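Local atomic coordinates of ribonucleoside-diphosphate reductase, alpha chain (Actinobacillus ureae ATCC 25976, PDB entry 6DQX), a protein that probably reduces ribonucleoside diphosphates to deoxyribonucleoside diphosphates, serving as the catalytic alpha subunit of a class Id ribonucleotide reductase. Residues I362-F367 with L503-Q508; F160-D165 with G202-L207; R55-A60 with Y72-Y77; T409-I414 with Y515-Q520; F106-G111 with L333-R338. One frame throughout, in Å; residues are numbered along the deposited sequence.

Contact 4 lies deepest, its centre about 10 Å from the centre of the chain, and is the most polar: a carboxylate and backbone groups link two loop segments joined by a single beta bridge. Contacts 1 and 5 are also buried, but farther out, each joining a helix to a loop or strand through one aromatic ring and a weak bond. Contact 3 pairs two helices about 25 Å from the chain centre, apolar inside and cationic-aromatic on its outer side. Contact 2, partly exposed, ties helix 156-170 to a loop near the second subunit. Contacts 2 and 5 touch, Phe-164 CZ lying 3.9 Å from Ile-110 CD1; contacts 1 and 4 approach to about 5 Å between nearest atoms.

Contact 1 of 5, residues I362-F367 with L503-Q508; sequences IAFDSF and LSVIQQ
The polar link between Phe-364 and Gln-508 is short but bent. Gln-508 NE2 lies 2.7 Å from Phe-364 O, yet the N-H...O angle of 119° makes this a weak hydrogen bond. The other end of the amide is held from outside the pair, since Gln-508 OE1 accepts from Trp-353 NE1, so both polar atoms of the amide are hydrogen-bonded, weakly at NE2, which defines the rotation of the group. Ser-504 OG turns back to Ser-501 O, in the loop just before helix 502-513.

Flat-group contacts come next. With CG trans to the backbone N (chi1 -175°), the Phe-364 ring reaches across to the helix. The Gln-508 amide lies over one ring face with the two planes only 25° apart; NE2 sits near the rim, and OE1 comes within 3.5 Å of Phe-364 CZ. Ser-504 OG meets the same ring at its edge, in plane, 3.7 Å from CD1.

Apolar and van der Waals contacts complete the set. Val-505 CG2 touches Phe-364 CE1 at 3.9 Å, while Asp-365 OD1 rests on Ser-504 CB at 3.3 Å.

Helix 502-513 therefore receives the loop before helix 367-395 mainly by fit around one ring. An amide that spans a backbone carbonyl and an indole N-H probably gives this buried contact its directionality, the single bond across it being strongly bent.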
# COMPACT_ATOMS: atom_id res chain seq x y z
N ILE A 362 8.24 50.12 -7.68
CA ILE A 362 9.56 49.57 -7.36
C ILE A 362 9.77 48.36 -8.24
O ILE A 362 8.89 47.48 -8.30
CB ILE A 362 9.68 49.14 -5.88
CG1 ILE A 362 9.50 50.34 -4.95
CG2 ILE A 362 10.99 48.43 -5.62
CD1 ILE A 362 9.25 50.02 -3.48
N ALA A 363 10.93 48.29 -8.88
CA ALA A 363 11.31 47.14 -9.68
C ALA A 363 11.66 45.95 -8.78
O ALA A 363 12.29 46.11 -7.71
CB ALA A 363 12.47 47.47 -10.58
N PHE A 364 11.28 44.75 -9.19
CA PHE A 364 11.53 43.56 -8.37
C PHE A 364 12.99 43.42 -7.98
O PHE A 364 13.31 43.26 -6.79
CB PHE A 364 11.06 42.31 -9.12
CG PHE A 364 11.16 41.04 -8.31
CD1 PHE A 364 12.35 40.32 -8.24
CD2 PHE A 364 10.05 40.57 -7.61
CE1 PHE A 364 12.42 39.15 -7.50
CE2 PHE A 364 10.12 39.40 -6.86
CZ PHE A 364 11.30 38.70 -6.80
N ASP A 365 13.87 43.46 -8.97
CA ASP A 365 15.31 43.35 -8.76
C ASP A 365 15.88 44.76 -8.53
O ASP A 365 16.35 45.38 -9.46
CB ASP A 365 15.97 42.72 -9.99
CG ASP A 365 17.49 42.60 -9.89
OD1 ASP A 365 18.05 42.71 -8.79
OD2 ASP A 365 18.13 42.40 -10.95
N SER A 366 15.81 45.23 -7.29
CA SER A 366 16.34 46.56 -6.95
C SER A 366 16.77 46.66 -5.49
O SER A 366 16.31 45.92 -4.63
CB SER A 366 15.30 47.64 -7.26
OG SER A 366 14.20 47.59 -6.40
N PHE A 367 17.62 47.65 -5.19
CA PHE A 367 17.98 47.95 -3.82
C PHE A 367 16.77 48.32 -2.98
O PHE A 367 16.65 47.88 -1.84
CB PHE A 367 19.01 49.09 -3.84
CG PHE A 367 19.50 49.50 -2.49
CD1 PHE A 367 20.52 48.79 -1.89
CD2 PHE A 367 18.94 50.57 -1.83
CE1 PHE A 367 20.98 49.16 -0.64
CE2 PHE A 367 19.41 50.96 -0.59
CZ PHE A 367 20.44 50.26 -0.00
N LEU A 503 19.08 35.40 -10.14
CA LEU A 503 19.94 35.66 -8.99
C LEU A 503 19.22 36.55 -7.96
O LEU A 503 19.35 36.30 -6.75
CB LEU A 503 21.28 36.28 -9.40
CG LEU A 503 22.32 36.44 -8.28
CD1 LEU A 503 22.64 35.14 -7.57
CD2 LEU A 503 23.59 37.07 -8.85
N SER A 504 18.43 37.52 -8.42
CA SER A 504 17.68 38.39 -7.50
C SER A 504 16.62 37.63 -6.69
O SER A 504 16.43 37.88 -5.50
CB SER A 504 17.10 39.63 -8.19
OG SER A 504 15.85 39.38 -8.79
N VAL A 505 15.98 36.66 -7.34
CA VAL A 505 15.02 35.77 -6.66
C VAL A 505 15.72 35.05 -5.50
O VAL A 505 15.25 35.07 -4.36
CB VAL A 505 14.39 34.78 -7.66
CG1 VAL A 505 13.65 33.66 -6.95
CG2 VAL A 505 13.45 35.52 -8.60
N ILE A 506 16.88 34.47 -5.78
CA ILE A 506 17.66 33.73 -4.79
C ILE A 506 18.18 34.64 -3.68
O ILE A 506 18.07 34.31 -2.48
CB ILE A 506 18.84 32.99 -5.48
CG1 ILE A 506 18.32 31.97 -6.50
CG2 ILE A 506 19.77 32.33 -4.47
CD1 ILE A 506 17.28 31.03 -5.99
N GLN A 507 18.73 35.79 -4.08
CA GLN A 507 19.24 36.74 -3.09
C GLN A 507 18.17 37.30 -2.15
O GLN A 507 18.40 37.35 -0.94
CB GLN A 507 20.02 37.86 -3.77
CG GLN A 507 21.33 37.35 -4.31
CD GLN A 507 22.14 38.37 -5.08
OE1 GLN A 507 21.62 39.42 -5.50
NE2 GLN A 507 23.39 38.04 -5.33
N GLN A 508 16.99 37.64 -2.69
CA GLN A 508 15.88 38.07 -1.86
C GLN A 508 15.41 36.98 -0.90
O GLN A 508 15.05 37.28 0.25
CB GLN A 508 14.70 38.56 -2.69
CG GLN A 508 14.91 39.92 -3.32
CD GLN A 508 13.65 40.45 -3.99
OE1 GLN A 508 12.56 39.94 -3.76
NE2 GLN A 508 13.81 41.44 -4.87

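Contact 2 of 5, residues F160-D165 with G202-L207; sequences FSKLFD and GNPIQL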
# COMPACT_ATOMS: atom_id res chain seq x y z
N PHE A 160 10.50 0.45 -2.40
CA PHE A 160 9.39 0.88 -1.54
C PHE A 160 8.65 2.14 -2.01
O PHE A 160 7.47 2.31 -1.72
CB PHE A 160 9.82 1.03 -0.07
CG PHE A 160 10.26 -0.26 0.53
CD1 PHE A 160 9.35 -1.31 0.70
CD2 PHE A 160 11.57 -0.46 0.85
CE1 PHE A 160 9.77 -2.51 1.21
CE2 PHE A 160 12.00 -1.67 1.36
CZ PHE A 160 11.09 -2.70 1.55
N SER A 161 9.33 3.00 -2.76
CA SER A 161 8.65 4.18 -3.34
C SER A 161 7.49 3.79 -4.27
O SER A 161 6.52 4.51 -4.35
CB SER A 161 9.64 5.10 -4.07
OG SER A 161 9.91 4.68 -5.40
N LYS A 162 7.57 2.59 -4.88
CA LYS A 162 6.49 2.08 -5.73
C LYS A 162 5.19 1.93 -4.98
O LYS A 162 4.12 2.16 -5.51
CB LYS A 162 6.88 0.74 -6.41
CG LYS A 162 8.08 0.88 -7.32
CD LYS A 162 8.25 -0.29 -8.29
CE LYS A 162 8.72 -1.53 -7.59
NZ LYS A 162 9.01 -2.63 -8.55
N LEU A 163 5.27 1.60 -3.70
CA LEU A 163 4.10 1.48 -2.87
C LEU A 163 3.36 2.81 -2.70
O LEU A 163 2.15 2.90 -2.78
CB LEU A 163 4.54 0.94 -1.52
CG LEU A 163 3.57 0.45 -0.48
CD1 LEU A 163 2.43 -0.36 -1.07
CD2 LEU A 163 4.38 -0.35 0.54
N PHE A 164 4.13 3.88 -2.50
CA PHE A 164 3.51 5.18 -2.27
C PHE A 164 2.95 5.77 -3.55
O PHE A 164 1.88 6.38 -3.54
CB PHE A 164 4.53 6.09 -1.58
CG PHE A 164 4.88 5.60 -0.21
CD1 PHE A 164 4.05 5.92 0.86
CD2 PHE A 164 5.95 4.75 -0.00
CE1 PHE A 164 4.33 5.43 2.13
CE2 PHE A 164 6.23 4.25 1.27
CZ PHE A 164 5.42 4.60 2.34
N ASP A 165 3.66 5.57 -4.65
CA ASP A 165 3.18 5.95 -5.97
C ASP A 165 1.84 5.28 -6.29
O ASP A 165 0.92 5.91 -6.80
CB ASP A 165 4.25 5.61 -7.01
CG ASP A 165 3.94 6.17 -8.38
OD1 ASP A 165 4.24 7.35 -8.68
OD2 ASP A 165 3.40 5.40 -9.17
N GLY A 202 8.68 4.89 -19.19
CA GLY A 202 8.55 3.52 -18.66
C GLY A 202 8.92 3.28 -17.19
O GLY A 202 8.62 2.20 -16.65
N ASN A 203 9.55 4.26 -16.52
CA ASN A 203 9.99 4.10 -15.12
C ASN A 203 8.76 3.80 -14.30
O ASN A 203 7.67 4.32 -14.59
CB ASN A 203 10.74 5.36 -14.64
CG ASN A 203 11.28 5.24 -13.21
OD1 ASN A 203 10.56 5.51 -12.24
ND2 ASN A 203 12.57 4.86 -13.08
N PRO A 204 8.88 2.90 -13.29
CA PRO A 204 7.71 2.61 -12.48
C PRO A 204 7.06 3.83 -11.83
O PRO A 204 5.87 3.80 -11.60
CB PRO A 204 8.25 1.68 -11.39
CG PRO A 204 9.46 1.07 -11.98
CD PRO A 204 10.03 2.05 -12.95
N ILE A 205 7.83 4.88 -11.55
CA ILE A 205 7.34 6.04 -10.79
C ILE A 205 7.04 7.22 -11.72
O ILE A 205 7.96 7.84 -12.24
CB ILE A 205 8.38 6.50 -9.76
CG1 ILE A 205 8.84 5.33 -8.87
CG2 ILE A 205 7.83 7.66 -8.93
CD1 ILE A 205 7.74 4.63 -8.13
N GLN A 206 5.76 7.52 -11.89
CA GLN A 206 5.27 8.62 -12.74
C GLN A 206 4.42 9.66 -12.00
O GLN A 206 4.26 10.75 -12.51
CB GLN A 206 4.43 8.05 -13.89
CG GLN A 206 5.18 7.14 -14.86
CD GLN A 206 6.30 7.84 -15.58
OE1 GLN A 206 6.22 9.02 -15.89
NE2 GLN A 206 7.38 7.11 -15.83
N LEU A 207 3.88 9.34 -10.82
CA LEU A 207 2.87 10.20 -10.17
C LEU A 207 3.45 11.01 -9.02
O LEU A 207 3.17 12.19 -8.89
CB LEU A 207 1.66 9.39 -9.68
CG LEU A 207 0.97 8.49 -10.71
CD1 LEU A 207 -0.39 8.01 -10.20
CD2 LEU A 207 0.80 9.16 -12.07
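Ser-161 meets Ile-205 first: its OG, bonded to Phe-158 O, lies 3.5 Å from Ile-205 CD1. One residue on, Lys-162 offers its backbone and its aliphatic chain. Ile-205 CD1 sits 3.7 Å from Lys-162 CA, and Lys-162 CD packs 3.7 Å from Pro-204 CB, while NZ forms a long, weak ion pair with Asp-169 OD2 of the second subunit. Asp-165 ends the walk. With CG trans to its backbone N (chi1 -171°), it extends to the loop, where Leu-207 N donates to Asp-165 OD1 at 2.9 Å and 149° through the syn lone pair. Met-208 N donates to the same oxygen, and Leu-207 CB lies 3.4 Å from Asp-165 OD1. On the loop side an Asx turn, Ile-205 N to Asn-203 OD1 at 2.9 Å, shapes the chain beside Pro-204. Two amide donors on one buried carboxylate oxygen would probably favour the ionised form and fix the loop just where it leads into strand 209-213.

Contact 3 of 5, residues R55-A60 with Y72-Y77; sequences RIRFIA and YADKFY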
# COMPACT_ATOMS: atom_id res chain seq x y z
N ARG A 55 -19.74 31.71 4.94
CA ARG A 55 -18.61 30.89 5.37
C ARG A 55 -17.59 31.72 6.18
O ARG A 55 -17.11 31.27 7.23
CB ARG A 55 -17.98 30.24 4.14
CG ARG A 55 -16.87 29.25 4.41
CD ARG A 55 -17.33 27.98 5.08
NE ARG A 55 -16.16 27.19 5.48
CZ ARG A 55 -15.95 26.61 6.65
NH1 ARG A 55 -16.83 26.66 7.63
NH2 ARG A 55 -14.79 25.96 6.84
N ILE A 56 -17.30 32.93 5.73
CA ILE A 56 -16.30 33.78 6.42
C ILE A 56 -16.79 34.14 7.81
O ILE A 56 -16.05 34.07 8.79
CB ILE A 56 -15.96 35.04 5.60
CG1 ILE A 56 -15.25 34.65 4.30
CG2 ILE A 56 -15.13 36.01 6.42
CD1 ILE A 56 -15.34 35.74 3.24
N ARG A 57 -18.05 34.55 7.91
CA ARG A 57 -18.64 34.81 9.21
C ARG A 57 -18.60 33.60 10.13
O ARG A 57 -18.29 33.75 11.32
CB ARG A 57 -20.11 35.30 9.04
CG ARG A 57 -20.84 35.55 10.36
CD ARG A 57 -20.43 36.90 10.94
NE ARG A 57 -21.12 38.02 10.27
CZ ARG A 57 -20.73 39.31 10.30
NH1 ARG A 57 -19.63 39.70 10.96
NH2 ARG A 57 -21.44 40.22 9.65
N PHE A 58 -18.96 32.41 9.63
CA PHE A 58 -18.93 31.20 10.43
C PHE A 58 -17.51 30.91 10.94
O PHE A 58 -17.32 30.57 12.09
CB PHE A 58 -19.43 29.99 9.63
CG PHE A 58 -19.33 28.70 10.38
CD1 PHE A 58 -20.33 28.31 11.26
CD2 PHE A 58 -18.22 27.87 10.23
CE1 PHE A 58 -20.25 27.11 11.95
CE2 PHE A 58 -18.12 26.68 10.93
CZ PHE A 58 -19.13 26.30 11.80
N ILE A 59 -16.53 31.06 10.05
CA ILE A 59 -15.11 30.81 10.43
C ILE A 59 -14.68 31.77 11.55
O ILE A 59 -14.09 31.33 12.56
CB ILE A 59 -14.19 30.94 9.20
CG1 ILE A 59 -14.40 29.75 8.29
CG2 ILE A 59 -12.72 31.08 9.60
CD1 ILE A 59 -13.78 29.87 6.91
N ALA A 60 -14.99 33.06 11.39
CA ALA A 60 -14.67 34.09 12.40
C ALA A 60 -15.32 33.78 13.74
O ALA A 60 -14.67 33.85 14.79
CB ALA A 60 -15.15 35.45 11.93
N TYR A 72 -13.18 38.97 19.17
CA TYR A 72 -12.24 38.40 18.22
C TYR A 72 -12.83 38.26 16.81
O TYR A 72 -12.19 38.65 15.83
CB TYR A 72 -11.68 37.07 18.74
CG TYR A 72 -10.69 36.49 17.77
CD1 TYR A 72 -9.34 36.85 17.82
CD2 TYR A 72 -11.11 35.61 16.77
CE1 TYR A 72 -8.44 36.32 16.89
CE2 TYR A 72 -10.21 35.10 15.85
CZ TYR A 72 -8.88 35.46 15.93
OH TYR A 72 -7.99 34.96 15.01
N ALA A 73 -14.05 37.70 16.72
CA ALA A 73 -14.70 37.46 15.43
C ALA A 73 -14.81 38.72 14.58
O ALA A 73 -14.50 38.69 13.39
CB ALA A 73 -16.08 36.85 15.62
N ASP A 74 -15.23 39.82 15.19
CA ASP A 74 -15.38 41.08 14.45
C ASP A 74 -14.02 41.63 13.98
O ASP A 74 -13.94 42.18 12.88
CB ASP A 74 -16.16 42.13 15.26
CG ASP A 74 -17.64 41.80 15.37
OD1 ASP A 74 -18.18 40.99 14.58
OD2 ASP A 74 -18.27 42.34 16.29
N LYS A 75 -12.98 41.42 14.78
CA LYS A 75 -11.61 41.80 14.36
C LYS A 75 -11.16 40.96 13.18
O LYS A 75 -10.74 41.49 12.17
CB LYS A 75 -10.61 41.66 15.49
CG LYS A 75 -10.51 42.90 16.36
CD LYS A 75 -9.30 42.85 17.30
CE LYS A 75 -7.97 43.03 16.58
NZ LYS A 75 -7.67 44.43 16.14
N PHE A 76 -11.29 39.63 13.31
CA PHE A 76 -10.95 38.74 12.21
C PHE A 76 -11.77 39.05 10.95
O PHE A 76 -11.23 39.13 9.85
CB PHE A 76 -11.13 37.29 12.66
CG PHE A 76 -10.76 36.28 11.62
CD1 PHE A 76 -11.71 35.82 10.73
CD2 PHE A 76 -9.49 35.70 11.61
CE1 PHE A 76 -11.39 34.86 9.77
CE2 PHE A 76 -9.17 34.74 10.67
CZ PHE A 76 -10.12 34.31 9.76
N TYR A 77 -13.08 39.26 11.12
CA TYR A 77 -13.96 39.58 10.00
C TYR A 77 -13.54 40.89 9.31
O TYR A 77 -13.47 40.95 8.07
CB TYR A 77 -15.42 39.65 10.47
CG TYR A 77 -16.44 39.74 9.35
CD1 TYR A 77 -16.88 38.60 8.68
CD2 TYR A 77 -16.96 40.97 8.96
CE1 TYR A 77 -17.81 38.68 7.66
CE2 TYR A 77 -17.90 41.06 7.93
CZ TYR A 77 -18.32 39.91 7.29
OH TYR A 77 -19.25 39.98 6.28
O HOH W 1 -18.17 38.37 13.01
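Water 1 joins Arg-57 to Asp-74, accepting from Arg-57 NH1 at 2.8 Å and donating to Asp-74 OD1 at 3.1 Å. The two charged atoms themselves are 4.1 Å apart, beyond a salt bridge, so the water carries the polar link. It lies in the guanidinium plane, at the edge of the group.

One face of that guanidinium is laid on the ring of Tyr-77. Bends at chi2 and chi3 fold the arginine chain over the ring, leaving the planes 20° apart. Arg-57 CZ stands 3.9 Å from the centroid of the Tyr-77 ring and 11° off its normal, which meets the geometry of a cation-pi stack. Ile-56 CG2 touches the same ring at CD1, 3.9 Å away.

Deeper in, the contact is mostly apolar. Ala-60 CB packs 3.7 Å from Phe-76 CD1, and the Ala-73 methyl sits against a backbone carbonyl, its CB 3.4 Å from Ala-60 O. Ile-59 CG2 adds a further touch on Phe-76, at CE1. The small side chains of Ala-60 and Ala-73 are consistent with the 9.1 Å approach of the segment axes, whose N-to-C directions are 137° apart.

The pair is thus a helical hairpin, 52-67 with 72-82, with a greasy interior and a charged outer edge. The stack and the bridging water leave Arg-57 two separate attachments, and Asp-74, linked through the water, would probably stabilise its positive charge.

Contact 4 of 5, residues T409-I414 with Y515-Q520; sequences TTLMSI and YIDQGQ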
# COMPACT_ATOMS: atom_id res chain seq x y z
N THR A 409 6.19 26.02 18.00
CA THR A 409 7.62 25.82 17.79
C THR A 409 8.14 26.67 16.64
O THR A 409 9.26 27.22 16.72
CB THR A 409 8.00 24.34 17.54
OG1 THR A 409 7.22 23.84 16.46
CG2 THR A 409 7.79 23.52 18.79
N THR A 410 7.31 26.78 15.61
CA THR A 410 7.55 27.62 14.46
C THR A 410 6.30 28.44 14.17
O THR A 410 5.18 28.03 14.48
CB THR A 410 7.88 26.77 13.19
OG1 THR A 410 6.73 25.98 12.82
CG2 THR A 410 9.10 25.89 13.48
N LEU A 411 6.51 29.60 13.56
CA LEU A 411 5.47 30.55 13.22
C LEU A 411 5.32 30.83 11.72
O LEU A 411 4.19 31.10 11.28
CB LEU A 411 5.72 31.88 13.93
CG LEU A 411 5.29 31.98 15.41
CD1 LEU A 411 3.80 31.63 15.56
CD2 LEU A 411 6.14 31.13 16.31
N MET A 412 6.40 30.79 10.94
CA MET A 412 6.36 31.28 9.55
C MET A 412 6.94 30.37 8.50
O MET A 412 7.97 29.75 8.71
CB MET A 412 7.07 32.66 9.44
CG MET A 412 6.31 33.78 10.12
SD MET A 412 7.18 35.35 10.08
CE MET A 412 7.00 35.62 8.31
N SER A 413 6.28 30.34 7.35
CA SER A 413 6.74 29.56 6.21
C SER A 413 6.13 30.18 4.98
O SER A 413 4.97 30.60 5.00
CB SER A 413 6.29 28.09 6.34
OG SER A 413 4.89 27.98 6.29
N ILE A 414 6.86 30.15 3.87
CA ILE A 414 6.35 30.80 2.65
C ILE A 414 5.94 29.77 1.60
O ILE A 414 6.72 29.40 0.73
CB ILE A 414 7.35 31.85 2.08
CG1 ILE A 414 7.86 32.78 3.18
CG2 ILE A 414 6.74 32.61 0.91
CD1 ILE A 414 6.80 33.49 3.98
N TYR A 515 14.56 35.92 8.93
CA TYR A 515 13.33 36.23 9.64
C TYR A 515 12.26 35.14 9.60
O TYR A 515 11.16 35.36 10.10
CB TYR A 515 12.72 37.48 9.03
CG TYR A 515 13.66 38.65 9.07
CD1 TYR A 515 14.08 39.14 10.29
CD2 TYR A 515 14.13 39.25 7.91
CE1 TYR A 515 14.95 40.23 10.36
CE2 TYR A 515 15.02 40.33 7.97
CZ TYR A 515 15.39 40.82 9.19
OH TYR A 515 16.27 41.89 9.28
N ILE A 516 12.57 33.99 9.01
CA ILE A 516 11.57 32.92 8.75
C ILE A 516 12.10 31.65 9.40
O ILE A 516 13.17 31.14 9.04
CB ILE A 516 11.38 32.72 7.23
CG1 ILE A 516 10.75 33.96 6.58
CG2 ILE A 516 10.48 31.49 6.96
CD1 ILE A 516 10.88 33.99 5.07
N ASP A 517 11.37 31.16 10.39
CA ASP A 517 11.83 29.99 11.12
C ASP A 517 11.65 28.64 10.38
O ASP A 517 12.36 27.68 10.69
CB ASP A 517 11.31 29.97 12.59
CG ASP A 517 9.80 30.12 12.71
OD1 ASP A 517 9.09 30.04 11.68
OD2 ASP A 517 9.30 30.31 13.86
N GLN A 518 10.74 28.56 9.42
CA GLN A 518 10.69 27.44 8.49
C GLN A 518 11.37 27.85 7.19
O GLN A 518 12.49 28.41 7.21
CB GLN A 518 9.26 26.92 8.32
CG GLN A 518 8.55 26.49 9.61
CD GLN A 518 7.44 25.48 9.33
OE1 GLN A 518 7.70 24.40 8.80
NE2 GLN A 518 6.21 25.86 9.63
N GLY A 519 10.75 27.56 6.06
CA GLY A 519 11.38 27.78 4.76
C GLY A 519 10.54 28.52 3.78
O GLY A 519 9.53 29.18 4.14
N GLN A 520 10.94 28.42 2.51
CA GLN A 520 10.31 29.16 1.47
C GLN A 520 10.27 28.34 0.17
O GLN A 520 11.28 27.80 -0.22
CB GLN A 520 11.11 30.46 1.16
CG GLN A 520 11.37 31.37 2.33
CD GLN A 520 12.27 32.52 1.89
OE1 GLN A 520 11.88 33.30 1.00
NE2 GLN A 520 13.48 32.58 2.43
O HOH W 2 10.72 29.45 15.85
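Asp-517 turns its carboxylate onto the backbone of Leu-411 and Met-412. Its CG lies between the backbone N and the carbonyl carbon (chi1 54°), which brings both oxygens up to the 409-414 segment. Met-412 N donates to Asp-517 OD1 at 2.9 Å, nearly straight at 164°, using the syn lone pair. Leu-411 N reaches Asp-517 OD2 at 2.9 Å, also from the syn side but somewhat out of plane, with a weaker branch to OD1. Water 2 donates to Asp-517 OD2 at 2.6 Å and to Thr-409 O, so three donors hold this one group.

Gln-518 runs at about a right angle to Thr-410, its CG 3.7 Å from Thr-410 CB. Their polar ends do not bond to each other: Gln-518 NE2 and Thr-410 OG1 both turn to Leu-346 O, and Gln-518 OE1 accepts from Met-279 N. Ile-414 lies alongside Gln-520, the two pointing the same way, whereas Ile-516 CD1 meets Ile-414 CG1 crosswise at 3.8 Å.

The backbones are joined by Gln-518 N to Met-412 O (3.1 Å) and Ile-414 N to Gly-519 O (2.9 Å). With Ser-521 also bonded to Ile-414, the pattern is a parallel bridge between Ile-414 and Gln-520. Leu-411 and Ser-413 pair in turn with Leu-348 of strand 347-351. Parallel neighbours of this kind fit one half of the ten-stranded alpha/beta barrel of ribonucleotide reductases.

Contact 5 of 5, residues F106-G111 with L333-R338; sequences FGSYIG and LDRAHR
Arg-335 meets Ser-108 and Tyr-109 with the end of its chain. Its bond to CB points toward the strand segment; CG and CD carry the chain on, and a bend at chi3 (-69°) lays the guanidinium beside the strand end. Arg-335 CZ lies 3.8 Å from Tyr-109 O. Arg-335 NH1 gives Tyr-109 O a weak hydrogen bond, 3.3 Å long with an N-H...O angle of 133°. Arg-335 NH1 also donates weakly, at 3.3 Å, to water 3, which lies at the guanidinium edge and accepts weakly from Gly-111 N; a firmer partner is Asn-284 O. Arg-335 NH2 touches Ser-108 CB at 3.8 Å, but its main bond is a salt bridge to Glu-123. Ser-108 OG bonds to that same Glu-123, which thereby links strand and arginine from helix 114-130.

Beside the arginine, Ala-336 and the N-cap residue Leu-333 make an apolar patch. Ala-336 CB presses on Phe-106 CE2 at 3.3 Å and lies 3.7 Å from Phe-106 CZ. Leu-333 CD2 meets CE2 of the same Phe-106 ring at 4.0 Å.

Steeply crossed at 111°, strand 106-109 and helix 334-338 touch at two local points, the Phe-106 ring and the Tyr-109 carbonyl. Strand 105-109 pairs parallel with 134-137 but antiparallel with 288-296, itself parallel to 347-351; in sequence helix 334-343 falls between the last two. The pairing is consistent with the seam between the two halves of the ribonucleotide reductase ten-stranded barrel.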
# COMPACT_ATOMS: atom_id res chain seq x y z
N PHE A 106 1.78 16.96 5.72
CA PHE A 106 1.87 15.75 6.52
C PHE A 106 3.16 15.04 6.10
O PHE A 106 3.30 14.60 4.95
CB PHE A 106 0.63 14.87 6.28
CG PHE A 106 0.48 13.74 7.26
CD1 PHE A 106 1.34 12.65 7.23
CD2 PHE A 106 -0.53 13.78 8.22
CE1 PHE A 106 1.21 11.61 8.14
CE2 PHE A 106 -0.67 12.73 9.13
CZ PHE A 106 0.21 11.66 9.11
N GLY A 107 4.12 15.00 7.01
CA GLY A 107 5.47 14.51 6.72
C GLY A 107 5.89 13.39 7.60
O GLY A 107 5.98 13.56 8.81
N SER A 108 6.13 12.22 7.00
CA SER A 108 6.45 11.00 7.76
C SER A 108 7.91 10.61 7.62
O SER A 108 8.56 10.83 6.57
CB SER A 108 5.58 9.82 7.32
OG SER A 108 4.22 10.20 7.24
N TYR A 109 8.42 10.01 8.68
CA TYR A 109 9.73 9.39 8.70
C TYR A 109 9.50 7.89 8.50
O TYR A 109 8.72 7.28 9.23
CB TYR A 109 10.41 9.64 10.04
CG TYR A 109 11.67 8.87 10.23
CD1 TYR A 109 12.88 9.34 9.75
CD2 TYR A 109 11.64 7.61 10.88
CE1 TYR A 109 14.05 8.60 9.92
CE2 TYR A 109 12.78 6.87 11.03
CZ TYR A 109 13.97 7.36 10.56
OH TYR A 109 15.12 6.61 10.74
N ILE A 110 10.17 7.31 7.52
CA ILE A 110 10.04 5.85 7.25
C ILE A 110 11.18 5.08 7.91
O ILE A 110 12.31 5.11 7.44
CB ILE A 110 10.01 5.55 5.74
CG1 ILE A 110 8.91 6.38 5.07
CG2 ILE A 110 9.74 4.03 5.53
CD1 ILE A 110 8.78 6.24 3.57
N GLY A 111 10.91 4.40 9.03
CA GLY A 111 11.92 3.56 9.66
C GLY A 111 12.27 2.35 8.80
O GLY A 111 11.47 1.92 7.98
N LEU A 333 -3.48 8.11 12.24
CA LEU A 333 -2.91 9.46 12.36
C LEU A 333 -2.27 9.74 13.75
O LEU A 333 -1.99 10.91 14.09
CB LEU A 333 -3.99 10.47 12.05
CG LEU A 333 -4.65 10.35 10.66
CD1 LEU A 333 -5.46 11.60 10.38
CD2 LEU A 333 -3.65 10.10 9.54
N ASP A 334 -1.98 8.69 14.52
CA ASP A 334 -1.45 8.87 15.89
C ASP A 334 -0.12 9.64 15.93
O ASP A 334 0.13 10.38 16.88
CB ASP A 334 -1.32 7.56 16.68
CG ASP A 334 -0.50 6.51 15.96
OD1 ASP A 334 -0.80 6.24 14.76
OD2 ASP A 334 0.41 5.92 16.59
N ARG A 335 0.72 9.47 14.91
CA ARG A 335 2.04 10.13 14.91
C ARG A 335 1.88 11.62 14.68
O ARG A 335 2.65 12.40 15.24
CB ARG A 335 2.99 9.53 13.88
CG ARG A 335 3.34 8.07 14.15
CD ARG A 335 4.64 7.65 13.53
NE ARG A 335 4.53 7.61 12.07
CZ ARG A 335 5.45 7.10 11.25
NH1 ARG A 335 6.59 6.63 11.71
NH2 ARG A 335 5.24 7.12 9.94
N ALA A 336 0.92 12.00 13.84
CA ALA A 336 0.62 13.41 13.55
C ALA A 336 -0.11 14.05 14.73
O ALA A 336 0.14 15.21 15.08
CB ALA A 336 -0.19 13.54 12.30
N HIS A 337 -1.03 13.31 15.32
CA HIS A 337 -1.72 13.80 16.53
C HIS A 337 -0.72 14.14 17.62
O HIS A 337 -0.81 15.24 18.24
CB HIS A 337 -2.72 12.75 17.03
CG HIS A 337 -3.35 13.10 18.34
ND1 HIS A 337 -4.41 13.95 18.43
CD2 HIS A 337 -3.03 12.76 19.60
CE1 HIS A 337 -4.74 14.10 19.70
NE2 HIS A 337 -3.92 13.38 20.43
N ARG A 338 0.25 13.24 17.83
CA ARG A 338 1.32 13.43 18.80
C ARG A 338 2.14 14.69 18.46
O ARG A 338 2.36 15.56 19.32
CB ARG A 338 2.24 12.20 18.85
CG ARG A 338 3.39 12.36 19.83
CD ARG A 338 4.14 11.06 20.00
NE ARG A 338 5.39 11.26 20.72
CZ ARG A 338 5.52 11.41 22.04
NH1 ARG A 338 4.48 11.42 22.86
NH2 ARG A 338 6.73 11.57 22.54
O HOH W 3 9.33 4.85 11.65